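Local coordinates for Serine/threonine-protein kinase PknI (Mycobacterium tuberculosis, PDB 5XLM) that phosphorylates proteins on serine and threonine, slows mycobacterial growth within the infected host, and is represented here by its extracellular sensor domain, at residues L136-Q141 with A170-S175. Residues are numbered along the deposited sequence; the frame is centred on the assembly and turned at random.
Sequences LALRPQ and AVASRS
Leu136 and Leu138 on strand 131-140 meet the methyl groups of Ala170 and Ala172 on strand 165-174. The contact is wholly apolar, and no hydrogen bond runs between the two segments. CD1 of Leu136 lies 3.9 Å from CB of Ala170. Leu138 touches both alanines, one methyl each, and the touch on Ala170 is the looser. Its CD1 comes within 3.9 Å of CB of Ala172, while CD2 is 4.4 Å from CB of Ala170. The Ala170 methyl is therefore shared by one branch from each leucine.

The two leucines reach across in different ways. Leu136 already points at the other strand from its CB, and its CG lies anti to the backbone N (chi1 -178°), which carries CD1 forward to Ala170. The CB of Leu138 points neither at nor away from the other strand. Its CG lies anti to the carbonyl carbon (chi1 -68°), and this turns the two methyls toward the alanines. The CB atoms of both alanines point at the leucines, which supply the length that bridges the gap. All four residues are buried.

The backbones keep well apart. Leu138 and Ala172 are the nearest pair by CA, at 7.6 Å, and the strand segments cross at -56°. Strand 146-154 lies between these two strands in the order of the sheet. Its backbone is hydrogen-bonded to both: Glu149 to Ala137 and Val147 to Arg139 on one edge, Gly148 to Ala170 on the other. Its Leu146 touches both Leu138 and Ala172, adding to the apolar cluster. Ala170 also touches Ile44 of strand 38-51.

The contact thus joins next-but-one strands inside a closed antiparallel beta-barrel. Such inward-facing aliphatic side chains are characteristic of a barrel core, here that of the extracellular PknI sensor domain.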
loop_
_atom_site.group_PDB
_atom_site.type_symbol
_atom_site.label_atom_id
_atom_site.label_comp_id
_atom_site.label_asym_id
_atom_site.label_seq_id
_atom_site.Cartn_x
_atom_site.Cartn_y
_atom_site.Cartn_z
ATOM N N LEU A 136 -0.986 -5.474 -0.513
ATOM C CA LEU A 136 0.143 -4.761 0.066
ATOM C C LEU A 136 0.185 -5.027 1.563
ATOM O O LEU A 136 -0.830 -4.888 2.254
ATOM C CB LEU A 136 0.041 -3.259 -0.201
ATOM C CG LEU A 136 1.200 -2.412 0.324
ATOM C CD1 LEU A 136 2.510 -2.853 -0.308
ATOM C CD2 LEU A 136 0.951 -0.933 0.075
ATOM N N ALA A 137 1.353 -5.420 2.058
ATOM C CA ALA A 137 1.584 -5.584 3.486
ATOM C C ALA A 137 2.626 -4.567 3.917
ATOM O O ALA A 137 3.671 -4.437 3.274
ATOM C CB ALA A 137 2.048 -7.003 3.821
ATOM N N LEU A 138 2.331 -3.835 4.989
ATOM C CA LEU A 138 3.235 -2.822 5.520
ATOM C C LEU A 138 3.395 -3.042 7.015
ATOM O O LEU A 138 2.412 -2.987 7.762
ATOM C CB LEU A 138 2.717 -1.410 5.236
ATOM C CG LEU A 138 2.718 -0.976 3.772
ATOM C CD1 LEU A 138 2.152 0.424 3.641
ATOM C CD2 LEU A 138 4.125 -1.048 3.194
ATOM N N ARG A 139 4.629 -3.291 7.448
ATOM C CA ARG A 139 4.906 -3.547 8.851
ATOM C C ARG A 139 5.499 -2.305 9.489
ATOM O O ARG A 139 6.516 -1.793 8.996
ATOM C CB ARG A 139 5.856 -4.729 9.002
ATOM C CG ARG A 139 5.247 -6.049 8.565
ATOM C CD ARG A 139 5.826 -6.550 7.252
ATOM N NE ARG A 139 5.062 -7.675 6.717
ATOM C CZ ARG A 139 5.441 -8.413 5.678
ATOM N NH1 ARG A 139 6.585 -8.153 5.063
ATOM N NH2 ARG A 139 4.677 -9.415 5.256
ATOM N N PRO A 140 4.915 -1.790 10.569
ATOM C CA PRO A 140 5.459 -0.580 11.199
ATOM C C PRO A 140 6.827 -0.856 11.801
ATOM O O PRO A 140 7.000 -1.796 12.578
ATOM C CB PRO A 140 4.428 -0.242 12.284
ATOM C CG PRO A 140 3.202 -1.035 11.927
ATOM C CD PRO A 140 3.703 -2.270 11.248
ATOM N N GLN A 141 7.784 -0.012 11.441
ATOM C CA GLN A 141 9.124 -0.090 11.985
ATOM C C GLN A 141 9.122 0.700 13.290
ATOM O O GLN A 141 8.242 1.537 13.509
ATOM C CB GLN A 141 10.156 0.436 10.995
ATOM C CG GLN A 141 10.262 -0.425 9.750
ATOM C CD GLN A 141 10.240 -1.908 10.072
ATOM O OE1 GLN A 141 11.027 -2.390 10.883
ATOM N NE2 GLN A 141 9.336 -2.640 9.433
ATOM N N ALA A 170 8.553 -3.261 -0.425
ATOM C CA ALA A 170 7.873 -1.974 -0.409
ATOM C C ALA A 170 8.269 -1.195 0.835
ATOM O O ALA A 170 8.475 -1.774 1.905
ATOM C CB ALA A 170 6.349 -2.145 -0.452
ATOM N N VAL A 171 8.373 0.123 0.684
ATOM C CA VAL A 171 8.681 1.033 1.780
ATOM C C VAL A 171 7.673 2.171 1.750
ATOM O O VAL A 171 7.332 2.682 0.677
ATOM C CB VAL A 171 10.123 1.582 1.689
ATOM C CG1 VAL A 171 10.392 2.584 2.804
ATOM C CG2 VAL A 171 11.131 0.447 1.738
ATOM N N ALA A 172 7.186 2.559 2.925
ATOM C CA ALA A 172 6.256 3.672 3.063
ATOM C C ALA A 172 6.789 4.627 4.118
ATOM O O ALA A 172 7.097 4.210 5.239
ATOM C CB ALA A 172 4.853 3.183 3.440
ATOM N N SER A 173 6.906 5.901 3.758
ATOM C CA SER A 173 7.430 6.918 4.657
ATOM C C SER A 173 6.503 8.122 4.652
ATOM O O SER A 173 6.010 8.535 3.597
ATOM C CB SER A 173 8.853 7.329 4.257
ATOM O OG SER A 173 8.989 7.401 2.848
ATOM N N ARG A 174 6.264 8.675 5.838
ATOM C CA ARG A 174 5.330 9.782 5.986
ATOM C C ARG A 174 6.001 11.095 5.600
ATOM O O ARG A 174 7.128 11.374 6.019
ATOM C CB ARG A 174 4.813 9.848 7.422
ATOM C CG ARG A 174 3.718 10.877 7.642
ATOM C CD ARG A 174 3.238 10.868 9.084
ATOM N NE ARG A 174 2.111 11.774 9.292
ATOM C CZ ARG A 174 2.232 13.064 9.586
ATOM N NH1 ARG A 174 3.436 13.608 9.702
ATOM N NH2 ARG A 174 1.150 13.813 9.760
ATOM N N SER A 175 5.304 11.901 4.802
ATOM C CA SER A 175 5.809 13.184 4.317
ATOM C C SER A 175 4.871 14.279 4.814
ATOM O O SER A 175 4.045 14.801 4.063
ATOM C CB SER A 175 5.922 13.185 2.785
ATOM O OG SER A 175 6.658 12.064 2.326
#